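Local coordinates for protein biliverdin reductase (Synechocystis sp., PDB 5B3T) that probably reduces biliverdin to bilirubin with NADPH as hydride donor, as a member of the Gfo/Idh/MocA oxidoreductase family, at residues S42-S47 / I80-Q85; E134-V139 / A156-I161; M162-A167 / W171-Q176; G179-A184 / A204-W209; V183-R188 / A234-G239. One frame throughout, in Å; residues are numbered along the deposited sequence.

Contact 1: S42-S47 / I80-Q85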
# COMPACT_ATOMS: atom_id res chain seq x y z
N SER A 42 0.11 0.50 -22.59
CA SER A 42 -1.32 0.31 -22.39
C SER A 42 -1.66 0.49 -20.91
O SER A 42 -0.78 0.58 -20.06
CB SER A 42 -1.79 -1.06 -22.88
OG SER A 42 -1.13 -2.10 -22.18
N PHE A 43 -2.96 0.55 -20.63
CA PHE A 43 -3.44 0.58 -19.26
C PHE A 43 -4.85 0.02 -19.22
O PHE A 43 -5.50 -0.15 -20.26
CB PHE A 43 -3.40 2.00 -18.67
CG PHE A 43 -4.59 2.84 -19.03
CD1 PHE A 43 -4.66 3.47 -20.26
CD2 PHE A 43 -5.64 2.99 -18.14
CE1 PHE A 43 -5.76 4.25 -20.59
CE2 PHE A 43 -6.74 3.76 -18.46
CZ PHE A 43 -6.80 4.39 -19.69
N TRP A 44 -5.31 -0.28 -18.01
CA TRP A 44 -6.67 -0.74 -17.77
C TRP A 44 -7.21 -0.02 -16.54
O TRP A 44 -6.50 0.16 -15.55
CB TRP A 44 -6.73 -2.26 -17.56
CG TRP A 44 -8.09 -2.80 -17.19
CD1 TRP A 44 -9.07 -3.22 -18.04
CD2 TRP A 44 -8.60 -3.00 -15.86
NE1 TRP A 44 -10.16 -3.66 -17.33
CE2 TRP A 44 -9.90 -3.53 -15.99
CE3 TRP A 44 -8.09 -2.78 -14.58
CZ2 TRP A 44 -10.70 -3.84 -14.89
CZ3 TRP A 44 -8.88 -3.08 -13.49
CH2 TRP A 44 -10.17 -3.61 -13.65
N GLY A 45 -8.47 0.41 -16.62
CA GLY A 45 -9.14 1.01 -15.49
C GLY A 45 -10.42 0.26 -15.16
O GLY A 45 -10.99 -0.41 -16.03
N ASN A 46 -10.88 0.35 -13.92
CA ASN A 46 -12.07 -0.39 -13.50
C ASN A 46 -13.36 0.40 -13.70
O ASN A 46 -14.43 -0.21 -13.75
CB ASN A 46 -11.95 -0.81 -12.04
CG ASN A 46 -11.99 0.38 -11.09
OD1 ASN A 46 -11.03 1.13 -10.97
ND2 ASN A 46 -13.12 0.55 -10.40
N SER A 47 -13.28 1.72 -13.81
CA SER A 47 -14.45 2.58 -13.89
C SER A 47 -14.35 3.50 -15.10
O SER A 47 -13.26 3.95 -15.46
CB SER A 47 -14.63 3.40 -12.61
OG SER A 47 -13.54 4.29 -12.42
N ILE A 80 0.69 -2.87 -11.11
CA ILE A 80 -0.61 -3.22 -10.54
C ILE A 80 -0.90 -2.26 -9.39
O ILE A 80 -0.18 -2.26 -8.38
CB ILE A 80 -0.65 -4.68 -10.06
CG1 ILE A 80 -0.27 -5.63 -11.20
CG2 ILE A 80 -2.03 -5.02 -9.53
CD1 ILE A 80 -0.17 -7.07 -10.77
N ALA A 81 -1.96 -1.46 -9.54
CA ALA A 81 -2.39 -0.52 -8.50
C ALA A 81 -3.89 -0.28 -8.72
O ALA A 81 -4.31 0.76 -9.24
CB ALA A 81 -1.60 0.79 -8.54
N THR A 82 -4.72 -1.26 -8.26
CA THR A 82 -6.13 -1.23 -8.59
C THR A 82 -6.95 -1.73 -7.40
O THR A 82 -6.57 -1.52 -6.24
CB THR A 82 -6.38 -2.07 -9.86
OG1 THR A 82 -7.76 -2.03 -10.24
CG2 THR A 82 -5.94 -3.53 -9.68
N ILE A 83 -8.10 -2.34 -7.68
CA ILE A 83 -8.99 -2.86 -6.65
C ILE A 83 -8.24 -3.87 -5.77
O ILE A 83 -7.57 -4.77 -6.28
CB ILE A 83 -10.22 -3.50 -7.31
CG1 ILE A 83 -11.05 -2.43 -8.04
CG2 ILE A 83 -11.03 -4.27 -6.31
CD1 ILE A 83 -12.13 -3.00 -8.97
N ASN A 84 -8.41 -3.75 -4.46
CA ASN A 84 -7.64 -4.53 -3.50
C ASN A 84 -7.69 -6.02 -3.79
O ASN A 84 -6.66 -6.69 -3.83
CB ASN A 84 -8.16 -4.26 -2.08
CG ASN A 84 -7.73 -2.92 -1.53
OD1 ASN A 84 -6.84 -2.27 -2.09
ND2 ASN A 84 -8.34 -2.50 -0.43
N GLN A 85 -8.90 -6.55 -4.01
CA GLN A 85 -9.06 -8.00 -4.14
C GLN A 85 -8.31 -8.56 -5.34
O GLN A 85 -7.90 -9.73 -5.33
CB GLN A 85 -10.55 -8.34 -4.24
CG GLN A 85 -10.86 -9.83 -4.24
CD GLN A 85 -12.35 -10.12 -4.34
OE1 GLN A 85 -13.09 -9.39 -5.00
NE2 GLN A 85 -12.79 -11.19 -3.69
O HOH W 1 -8.56 0.48 -11.19

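Contact 2: E134-V139 / A156-I161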
# COMPACT_ATOMS: atom_id res chain seq x y z
N GLU A 134 1.74 5.16 -1.58
CA GLU A 134 0.59 6.05 -1.75
C GLU A 134 -0.00 6.46 -0.40
O GLU A 134 -0.39 7.62 -0.21
CB GLU A 134 -0.47 5.37 -2.62
CG GLU A 134 -1.62 6.27 -3.03
CD GLU A 134 -2.72 6.33 -1.98
OE1 GLU A 134 -2.87 5.34 -1.23
OE2 GLU A 134 -3.42 7.36 -1.91
N LEU A 135 -0.08 5.52 0.54
CA LEU A 135 -0.62 5.81 1.87
C LEU A 135 0.52 6.30 2.76
O LEU A 135 1.33 5.51 3.25
CB LEU A 135 -1.29 4.57 2.46
CG LEU A 135 -1.86 4.74 3.87
CD1 LEU A 135 -3.00 5.75 3.88
CD2 LEU A 135 -2.32 3.40 4.44
N LEU A 136 0.57 7.62 2.97
CA LEU A 136 1.46 8.24 3.96
C LEU A 136 2.93 7.90 3.71
O LEU A 136 3.71 7.79 4.66
CB LEU A 136 1.05 7.83 5.38
CG LEU A 136 -0.32 8.33 5.84
CD1 LEU A 136 -0.70 7.70 7.16
CD2 LEU A 136 -0.33 9.85 5.96
N GLY A 137 3.31 7.74 2.45
CA GLY A 137 4.68 7.35 2.14
C GLY A 137 5.70 8.36 2.62
O GLY A 137 6.75 8.00 3.16
N GLY A 138 5.42 9.65 2.43
CA GLY A 138 6.31 10.68 2.94
C GLY A 138 6.40 10.66 4.46
O GLY A 138 7.49 10.78 5.02
N VAL A 139 5.26 10.48 5.13
CA VAL A 139 5.26 10.42 6.59
C VAL A 139 6.07 9.23 7.09
O VAL A 139 6.78 9.33 8.10
CB VAL A 139 3.81 10.39 7.12
CG1 VAL A 139 3.79 10.01 8.60
CG2 VAL A 139 3.15 11.75 6.92
N ALA A 156 2.38 3.76 20.66
CA ALA A 156 2.12 4.37 19.37
C ALA A 156 0.64 4.23 19.04
O ALA A 156 -0.00 3.25 19.42
CB ALA A 156 2.96 3.74 18.26
N ARG A 157 0.11 5.23 18.33
CA ARG A 157 -1.28 5.21 17.91
C ARG A 157 -1.38 5.72 16.49
O ARG A 157 -0.93 6.83 16.18
CB ARG A 157 -2.16 6.05 18.85
CG ARG A 157 -3.64 5.98 18.50
CD ARG A 157 -4.50 6.57 19.61
NE ARG A 157 -5.84 6.00 19.59
CZ ARG A 157 -6.85 6.51 18.90
NH1 ARG A 157 -6.67 7.62 18.19
NH2 ARG A 157 -8.04 5.93 18.93
N TYR A 158 -1.98 4.91 15.62
CA TYR A 158 -2.17 5.23 14.21
C TYR A 158 -3.66 5.09 13.92
O TYR A 158 -4.19 3.97 13.90
CB TYR A 158 -1.33 4.30 13.33
CG TYR A 158 -1.57 4.40 11.84
CD1 TYR A 158 -1.87 5.62 11.23
CD2 TYR A 158 -1.46 3.28 11.03
CE1 TYR A 158 -2.08 5.70 9.87
CE2 TYR A 158 -1.67 3.35 9.67
CZ TYR A 158 -1.98 4.56 9.09
OH TYR A 158 -2.19 4.63 7.73
N SER A 159 -4.34 6.21 13.72
CA SER A 159 -5.79 6.23 13.57
C SER A 159 -6.17 6.98 12.31
O SER A 159 -5.74 8.12 12.10
CB SER A 159 -6.46 6.88 14.79
OG SER A 159 -7.87 6.92 14.62
N THR A 160 -6.98 6.34 11.47
CA THR A 160 -7.53 6.94 10.26
C THR A 160 -9.04 6.81 10.32
O THR A 160 -9.58 5.71 10.23
CB THR A 160 -6.98 6.25 9.01
OG1 THR A 160 -5.55 6.16 9.09
CG2 THR A 160 -7.35 7.04 7.76
N ILE A 161 -9.73 7.94 10.50
CA ILE A 161 -11.18 7.98 10.52
C ILE A 161 -11.64 8.96 9.44
O ILE A 161 -11.22 10.12 9.44
CB ILE A 161 -11.74 8.38 11.90
CG1 ILE A 161 -11.49 7.25 12.90
CG2 ILE A 161 -13.22 8.69 11.80
CD1 ILE A 161 -11.98 7.56 14.30

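Contact 3: M162-A167 / W171-Q176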
# COMPACT_ATOMS: atom_id res chain seq x y z
N MET A 162 -12.48 8.48 8.53
CA MET A 162 -12.91 9.25 7.37
C MET A 162 -14.43 9.19 7.25
O MET A 162 -14.98 8.20 6.76
CB MET A 162 -12.24 8.73 6.10
CG MET A 162 -12.80 9.29 4.81
SD MET A 162 -12.76 11.09 4.78
CE MET A 162 -11.02 11.40 5.02
N GLY A 163 -15.11 10.24 7.71
CA GLY A 163 -16.55 10.30 7.56
C GLY A 163 -16.94 10.44 6.10
O GLY A 163 -16.33 11.19 5.34
N GLN A 164 -17.98 9.71 5.70
CA GLN A 164 -18.45 9.74 4.32
C GLN A 164 -19.94 9.44 4.31
O GLN A 164 -20.36 8.35 4.70
CB GLN A 164 -17.69 8.73 3.45
CG GLN A 164 -18.21 8.62 2.02
CD GLN A 164 -18.18 9.94 1.28
OE1 GLN A 164 -17.17 10.64 1.27
NE2 GLN A 164 -19.30 10.29 0.65
N ASN A 165 -20.73 10.41 3.86
CA ASN A 165 -22.18 10.29 3.84
C ASN A 165 -22.73 11.01 2.60
O ASN A 165 -22.55 12.22 2.46
CB ASN A 165 -22.78 10.86 5.13
CG ASN A 165 -24.25 10.51 5.30
OD1 ASN A 165 -24.79 9.66 4.60
ND2 ASN A 165 -24.90 11.17 6.26
N PRO A 166 -23.40 10.27 1.70
CA PRO A 166 -23.69 8.84 1.81
C PRO A 166 -22.52 7.94 1.41
O PRO A 166 -21.66 8.35 0.63
CB PRO A 166 -24.86 8.66 0.84
CG PRO A 166 -24.57 9.66 -0.23
CD PRO A 166 -23.96 10.85 0.47
N ALA A 167 -22.50 6.74 1.96
CA ALA A 167 -21.50 5.77 1.56
C ALA A 167 -21.75 5.36 0.11
O ALA A 167 -22.89 5.04 -0.25
CB ALA A 167 -21.53 4.55 2.47
N TRP A 171 -16.24 -0.12 -5.04
CA TRP A 171 -15.48 -1.25 -4.52
C TRP A 171 -14.86 -0.96 -3.16
O TRP A 171 -14.63 -1.88 -2.38
CB TRP A 171 -14.41 -1.68 -5.52
CG TRP A 171 -13.25 -0.73 -5.68
CD1 TRP A 171 -13.13 0.27 -6.60
CD2 TRP A 171 -12.04 -0.72 -4.91
NE1 TRP A 171 -11.92 0.91 -6.44
CE2 TRP A 171 -11.24 0.32 -5.41
CE3 TRP A 171 -11.57 -1.48 -3.84
CZ2 TRP A 171 -9.98 0.62 -4.88
CZ3 TRP A 171 -10.32 -1.18 -3.31
CH2 TRP A 171 -9.54 -0.14 -3.83
N THR A 172 -14.58 0.31 -2.86
CA THR A 172 -13.97 0.66 -1.58
C THR A 172 -14.91 0.45 -0.39
O THR A 172 -14.43 0.42 0.75
CB THR A 172 -13.48 2.11 -1.60
OG1 THR A 172 -14.52 2.96 -2.08
CG2 THR A 172 -12.25 2.24 -2.50
N TYR A 173 -16.21 0.31 -0.63
CA TYR A 173 -17.18 -0.01 0.41
C TYR A 173 -17.82 -1.37 0.17
O TYR A 173 -18.88 -1.67 0.74
CB TYR A 173 -18.24 1.08 0.53
CG TYR A 173 -17.78 2.30 1.29
CD1 TYR A 173 -16.85 3.18 0.73
CD2 TYR A 173 -18.26 2.58 2.56
CE1 TYR A 173 -16.42 4.30 1.43
CE2 TYR A 173 -17.83 3.69 3.26
CZ TYR A 173 -16.92 4.55 2.69
OH TYR A 173 -16.49 5.66 3.39
N HIS A 174 -17.21 -2.19 -0.68
CA HIS A 174 -17.71 -3.51 -1.03
C HIS A 174 -16.92 -4.54 -0.23
O HIS A 174 -15.68 -4.57 -0.30
CB HIS A 174 -17.56 -3.73 -2.54
CG HIS A 174 -18.13 -5.03 -3.03
ND1 HIS A 174 -17.38 -6.18 -3.12
CD2 HIS A 174 -19.36 -5.34 -3.51
CE1 HIS A 174 -18.13 -7.15 -3.60
NE2 HIS A 174 -19.34 -6.67 -3.85
N HIS A 175 -17.63 -5.38 0.53
CA HIS A 175 -16.98 -6.30 1.46
C HIS A 175 -15.87 -7.11 0.80
O HIS A 175 -14.74 -7.15 1.29
CB HIS A 175 -18.02 -7.25 2.07
CG HIS A 175 -18.79 -6.67 3.22
ND1 HIS A 175 -18.24 -6.49 4.47
CD2 HIS A 175 -20.08 -6.25 3.30
CE1 HIS A 175 -19.15 -5.97 5.27
NE2 HIS A 175 -20.27 -5.82 4.59
N GLN A 176 -16.18 -7.75 -0.33
CA GLN A 176 -15.21 -8.66 -0.94
C GLN A 176 -14.12 -7.92 -1.70
O GLN A 176 -12.94 -8.29 -1.62
CB GLN A 176 -15.94 -9.64 -1.87
CG GLN A 176 -16.79 -10.67 -1.12
CD GLN A 176 -17.51 -11.61 -2.06
OE1 GLN A 176 -17.21 -11.66 -3.25
NE2 GLN A 176 -18.46 -12.36 -1.53

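Contact 4: G179-A184 / A204-W209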
# COMPACT_ATOMS: atom_id res chain seq x y z
N GLY A 179 -11.96 -5.96 0.95
CA GLY A 179 -11.27 -6.91 1.79
C GLY A 179 -11.14 -6.44 3.23
O GLY A 179 -11.81 -5.50 3.68
N PHE A 180 -10.27 -7.13 3.96
CA PHE A 180 -10.06 -6.84 5.37
C PHE A 180 -9.66 -5.38 5.56
O PHE A 180 -8.62 -4.96 5.04
CB PHE A 180 -8.98 -7.77 5.95
CG PHE A 180 -8.81 -7.65 7.44
CD1 PHE A 180 -9.91 -7.70 8.28
CD2 PHE A 180 -7.56 -7.50 8.00
CE1 PHE A 180 -9.76 -7.59 9.65
CE2 PHE A 180 -7.40 -7.39 9.37
CZ PHE A 180 -8.51 -7.44 10.20
N PRO A 181 -10.44 -4.59 6.29
CA PRO A 181 -10.24 -3.13 6.28
C PRO A 181 -8.89 -2.67 6.82
O PRO A 181 -8.45 -1.57 6.47
CB PRO A 181 -11.39 -2.61 7.15
CG PRO A 181 -12.43 -3.69 7.10
CD PRO A 181 -11.66 -4.97 7.03
N LEU A 182 -8.23 -3.46 7.66
CA LEU A 182 -6.99 -3.03 8.30
C LEU A 182 -5.74 -3.40 7.52
O LEU A 182 -4.63 -3.22 8.03
CB LEU A 182 -6.91 -3.62 9.71
CG LEU A 182 -7.75 -2.93 10.79
CD1 LEU A 182 -7.89 -3.82 12.01
CD2 LEU A 182 -7.12 -1.59 11.16
N VAL A 183 -5.89 -3.90 6.28
CA VAL A 183 -4.73 -4.38 5.53
C VAL A 183 -3.71 -3.26 5.33
O VAL A 183 -2.51 -3.43 5.59
CB VAL A 183 -5.18 -4.98 4.19
CG1 VAL A 183 -3.99 -5.10 3.24
CG2 VAL A 183 -5.82 -6.34 4.41
N ALA A 184 -4.17 -2.10 4.87
CA ALA A 184 -3.25 -1.01 4.57
C ALA A 184 -2.65 -0.42 5.84
O ALA A 184 -1.44 -0.14 5.90
CB ALA A 184 -3.95 0.08 3.76
N ALA A 204 -7.95 -7.80 18.03
CA ALA A 204 -8.54 -7.02 16.96
C ALA A 204 -10.05 -7.24 16.94
O ALA A 204 -10.53 -8.34 17.21
CB ALA A 204 -7.93 -7.37 15.60
N GLN A 205 -10.78 -6.17 16.62
CA GLN A 205 -12.22 -6.22 16.44
C GLN A 205 -12.59 -5.48 15.16
O GLN A 205 -11.93 -4.51 14.77
CB GLN A 205 -12.98 -5.60 17.63
CG GLN A 205 -12.71 -6.26 18.98
CD GLN A 205 -11.40 -5.81 19.60
OE1 GLN A 205 -10.92 -4.71 19.34
NE2 GLN A 205 -10.80 -6.67 20.42
N CYS A 206 -13.65 -5.95 14.51
CA CYS A 206 -14.11 -5.36 13.26
C CYS A 206 -15.63 -5.29 13.28
O CYS A 206 -16.29 -6.32 13.43
CB CYS A 206 -13.62 -6.17 12.05
SG CYS A 206 -13.64 -5.28 10.48
N ARG A 207 -16.17 -4.08 13.13
CA ARG A 207 -17.61 -3.85 13.13
C ARG A 207 -18.02 -3.21 11.82
O ARG A 207 -17.36 -2.27 11.35
CB ARG A 207 -18.02 -2.96 14.31
CG ARG A 207 -19.49 -2.57 14.29
CD ARG A 207 -19.91 -1.79 15.53
NE ARG A 207 -21.34 -1.49 15.50
CZ ARG A 207 -22.00 -0.87 16.47
NH1 ARG A 207 -21.36 -0.46 17.55
NH2 ARG A 207 -23.30 -0.65 16.35
N PHE A 208 -19.10 -3.72 11.22
CA PHE A 208 -19.63 -3.19 9.98
C PHE A 208 -21.06 -2.70 10.17
O PHE A 208 -21.82 -3.24 10.98
CB PHE A 208 -19.61 -4.24 8.86
CG PHE A 208 -18.23 -4.59 8.38
CD1 PHE A 208 -17.60 -3.80 7.42
CD2 PHE A 208 -17.57 -5.70 8.86
CE1 PHE A 208 -16.34 -4.12 6.96
CE2 PHE A 208 -16.30 -6.03 8.40
CZ PHE A 208 -15.69 -5.24 7.45
N TRP A 209 -21.41 -1.65 9.43
CA TRP A 209 -22.78 -1.20 9.24
C TRP A 209 -23.15 -1.52 7.80
O TRP A 209 -22.64 -0.88 6.87
CB TRP A 209 -22.94 0.29 9.52
CG TRP A 209 -22.83 0.72 10.96
CD1 TRP A 209 -23.85 1.09 11.79
CD2 TRP A 209 -21.63 0.86 11.73
NE1 TRP A 209 -23.37 1.44 13.02
CE2 TRP A 209 -22.00 1.30 13.02
CE3 TRP A 209 -20.27 0.64 11.47
CZ2 TRP A 209 -21.07 1.54 14.03
CZ3 TRP A 209 -19.35 0.87 12.47
CH2 TRP A 209 -19.75 1.32 13.74

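Contact 5: V183-R188 / A234-G239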
# COMPACT_ATOMS: atom_id res chain seq x y z
N VAL A 183 -5.89 -3.90 6.28
CA VAL A 183 -4.73 -4.38 5.53
C VAL A 183 -3.71 -3.26 5.33
O VAL A 183 -2.51 -3.43 5.59
CB VAL A 183 -5.18 -4.98 4.19
CG1 VAL A 183 -3.99 -5.10 3.24
CG2 VAL A 183 -5.82 -6.34 4.41
N ALA A 184 -4.17 -2.10 4.87
CA ALA A 184 -3.25 -1.01 4.57
C ALA A 184 -2.65 -0.42 5.84
O ALA A 184 -1.44 -0.14 5.90
CB ALA A 184 -3.95 0.08 3.76
N ALA A 185 -3.47 -0.22 6.88
CA ALA A 185 -2.96 0.36 8.11
C ALA A 185 -1.94 -0.56 8.78
O ALA A 185 -0.92 -0.09 9.29
CB ALA A 185 -4.12 0.66 9.07
N LEU A 186 -2.20 -1.87 8.78
CA LEU A 186 -1.27 -2.81 9.39
C LEU A 186 0.03 -2.89 8.61
O LEU A 186 1.08 -3.20 9.19
CB LEU A 186 -1.91 -4.19 9.50
CG LEU A 186 -3.08 -4.27 10.48
CD1 LEU A 186 -3.76 -5.62 10.36
CD2 LEU A 186 -2.61 -4.02 11.91
N SER A 187 -0.01 -2.63 7.30
CA SER A 187 1.23 -2.55 6.53
C SER A 187 2.10 -1.40 7.02
O SER A 187 3.32 -1.54 7.15
CB SER A 187 0.92 -2.40 5.05
OG SER A 187 2.09 -2.15 4.30
N ARG A 188 1.48 -0.26 7.32
CA ARG A 188 2.23 0.90 7.81
C ARG A 188 2.89 0.59 9.15
O ARG A 188 4.07 0.90 9.35
CB ARG A 188 1.30 2.11 7.93
CG ARG A 188 0.82 2.67 6.60
CD ARG A 188 1.70 3.82 6.13
NE ARG A 188 3.10 3.44 5.99
CZ ARG A 188 3.69 3.17 4.83
NH1 ARG A 188 2.99 3.27 3.70
NH2 ARG A 188 4.97 2.82 4.78
N ALA A 234 0.94 -0.82 20.44
CA ALA A 234 0.46 0.01 19.35
C ALA A 234 -1.04 -0.17 19.17
O ALA A 234 -1.57 -1.28 19.28
CB ALA A 234 1.18 -0.32 18.04
N GLU A 235 -1.72 0.94 18.89
CA GLU A 235 -3.14 0.94 18.56
C GLU A 235 -3.28 1.33 17.10
O GLU A 235 -2.69 2.33 16.66
CB GLU A 235 -3.91 1.92 19.46
CG GLU A 235 -3.69 1.68 20.95
CD GLU A 235 -4.22 2.82 21.79
OE1 GLU A 235 -4.51 3.90 21.23
OE2 GLU A 235 -4.34 2.65 23.03
N VAL A 236 -4.03 0.54 16.34
CA VAL A 236 -4.22 0.76 14.91
C VAL A 236 -5.71 0.80 14.63
O VAL A 236 -6.41 -0.20 14.82
CB VAL A 236 -3.54 -0.33 14.06
CG1 VAL A 236 -3.70 -0.03 12.58
CG2 VAL A 236 -2.06 -0.44 14.42
N ILE A 237 -6.20 1.96 14.19
CA ILE A 237 -7.63 2.23 14.07
C ILE A 237 -7.95 2.60 12.63
O ILE A 237 -7.27 3.45 12.04
CB ILE A 237 -8.06 3.37 15.02
CG1 ILE A 237 -7.45 3.18 16.41
CG2 ILE A 237 -9.58 3.44 15.12
CD1 ILE A 237 -7.89 1.92 17.13
N TYR A 238 -8.98 1.98 12.07
CA TYR A 238 -9.44 2.30 10.72
C TYR A 238 -10.96 2.40 10.74
O TYR A 238 -11.65 1.40 10.98
CB TYR A 238 -8.99 1.25 9.70
CG TYR A 238 -9.38 1.58 8.27
CD1 TYR A 238 -10.61 1.16 7.76
CD2 TYR A 238 -8.54 2.30 7.45
CE1 TYR A 238 -10.97 1.46 6.45
CE2 TYR A 238 -8.89 2.60 6.15
CZ TYR A 238 -10.11 2.18 5.65
OH TYR A 238 -10.46 2.48 4.36
N GLY A 239 -11.48 3.59 10.47
CA GLY A 239 -12.91 3.79 10.37
C GLY A 239 -13.29 4.68 9.21
O GLY A 239 -12.59 5.65 8.91

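Contact 1: S42-S47 / I80-Q85
The nearest CA atoms, of Asn46 and Thr82, are 7.8 Å apart, and no direct hydrogen bond joins the segments; the contact is made by side chains and one bridging water. It lies on the carboxyl-end side of the parallel sheet of the Rossmann fold: Trp44 ends strand 38-44, an outermost strand, and residues 81-85 form the loop that leaves strand 77-80 for helix 87-96. Asn46, Ser47 and Asn84 all bind NADP(+), which is absent from this model, so the contact joins two loops of an unoccupied cofactor site. The indole of Trp44 presents its six-membered rim to Thr82, whose OG1 lies in the ring plane, 3.6 Å from CZ3. With OG1 set anti to its own backbone N (chi1 -178°), the hydroxyl faces the 42-47 side. It also reaches a water, 2.8 Å from OG1 of Thr82, that donates a 2.6 Å bond to OD1 of Asn46. The water thus links the two polar side chains and gives OD1 a hydrogen-bond donor. Ile83, which packs on Trp171 of the cofactor site, completes the contact by crossing Asn46 obliquely, its CD1 lying 3.8 Å from the CB of Asn46 and 4.0 Å from the ND2.

Contact 2: E134-V139 / A156-I161
Tyr158, on strand 153-163 of the large mixed sheet in the C-terminal alpha/beta domain, meets Leu135 and Leu136, the two residues that lead into helix 137-146. The contact therefore joins the start of that helix to the sheet, and it does so through side chains: the nearest CA atoms, of Leu135 and Thr160, are 10.9 Å apart. Apolar packing is its main component. The tyrosine and both leucines approach from opposite directions, and CD1 of Leu136 approaches the ring obliquely, 3.6 Å from CE1 of Tyr158. A second group of contacts surrounds the phenol oxygen. CD2 of Leu135 and CD1 of Leu136 are each 3.5 Å from OH of Tyr158, so methyl groups of two successive residues both touch it, from directions roughly at right angles. Reach across the gap comes from Tyr158 holding CG anti to its backbone N (chi1 172°), which extends the ring from the strand toward the leucines. No hydrogen bond crosses between the segments. Neighbouring elements add to the packing: Phe251 stacks on the ring of Tyr158, while Ala185 and Arg188 of helix 183-189 also touch this tyrosine. Leu136, at the N-cap position, directs its CB toward the strand, and its CD1 lies 3.9 Å from CZ of Tyr158.

Contact 3: M162-A167 / W171-Q176
A short-range side-chain packing contact, made by Tyr173 against Gln164 and Ala167, lies where the chain leaves strand 153-163 and turns back toward helix 175-178. Tyr173 carries the second segment's share. Its OH stands 3.3 Å from CB of Gln164 and 3.7 Å from CG of the same residue, while CB of Ala167 sits obliquely beside the ring, 3.8 Å from CD2 of Tyr173. Aliphatic carbons do the touching, and no hydrogen bond spans the segments. The turn belongs to the C-terminal alpha/beta domain of the Gfo/Idh/MocA fold and passes through Arg170 and Trp171, both NADP(+)-binding residues, before it reaches Tyr173. A bend at chi2 (58°) turns the amide of Gln164 away from Tyr173 and back over its own loop. There NE2 donates to O of Pro166 over 3.1 Å in a nearly straight bond (175°), with the acceptor in the amide plane but the donor lying above the carbonyl plane. This bond ties the loop across the cis peptide before Pro166, and the amide plane stands 81° from that of the tyrosine ring. Beyond the two segments, Lys240 makes a cation-pi contact with Tyr173, and Phe217 meets its ring.

Contact 4: G179-A184 / A204-W209
The turn that introduces helix 183-189 rests on strand 199-210, the outermost strand at one end of the mixed sheet, with Pro181 as the point of contact. Residues 180-183 form a type I beta turn, closed by a backbone bond of 3.2 Å from N of Val183 to O of Phe180, and Pro181 occupies its second position, with its ring directed at the strand. CA of Pro181 and CA of Cys206 are the nearest pair of CA atoms, 8.3 Å apart. One ring carbon does most of the work: CG of Pro181 lies 3.6 Å from CZ of Phe208 and 3.9 Å from SG of Cys206. It thus touches two residues that leave the strand two positions apart. In this helix-on-sheet layer of the C-terminal alpha/beta domain, the turn lies at the start of helix 183-189, over the edge strand of the sheet. Phe208 and Pro181 come from opposite directions, and the far end of the phenyl ring meets the proline obliquely. CG of Phe208 stands anti to the carbonyl carbon (chi1 -70°), bringing that end closer to the turn than the bond leaving its CA would suggest. CD of Pro181 adds a longer approach, 4.0 Å from SG of Cys206. His175 meets the ring of Phe208 edge-to-face, and Cys325 of helix 309-325 touches Cys206.

Contact 5: V183-R188 / A234-G239
Ala185, two residues after helix 183-189 begins, brings the helix closest to the strand, its CA 6.9 Å from CA of Val236. Its methyl points toward strand 233-241, and CB of Ala185 lies 3.6 Å from CG1 of Val236, the shortest side-chain approach between the segments. With only a methyl here, the helix backbone can settle close to the sheet. Leu186 follows from the flank: its CD2 comes in at a slant and reaches to 4.2 Å from CG1 of Val236. That same branch of the valine serves both partners because CG1 stands anti to the backbone N (chi1 -178°) and is carried outward to the helix. Ser187 and Arg188 then turn to other neighbours, the serine hydroxyl bonding to His132 and Arg191 and the guanidinium donating to the carbonyl of His132. The layout is that of a helix laid on one face of a beta sheet, as in the alpha/beta domain of this family, and Val317 and Cys321 of helix 309-325 also touch Leu186. Three buried aliphatic side chains meet with no hydrogen bond or charge between them, which implies that close fit and exclusion of water, rather than directed bonds, hold the helix to this strand.

Contact 1 stands apart by its domain and its chemistry: it lies in the Rossmann domain at the cofactor site and bridges its polar groups through water. The others belong mainly to the C-terminal half and are chiefly apolar. Contacts 1 to 4 are partly buried, whereas contact 5 is buried. Contacts 4 and 5 share Val183 and Ala184, taking the start and the body of helix 183-189 to different strands of one sheet; contacts 2 and 3 use successive parts of strand 153-163, the neighbour of strand 233-241 in contact 5. Contact 3 meets contact 1 where Trp171 packs on Ile83, joining the two domains beside the NADP(+) site.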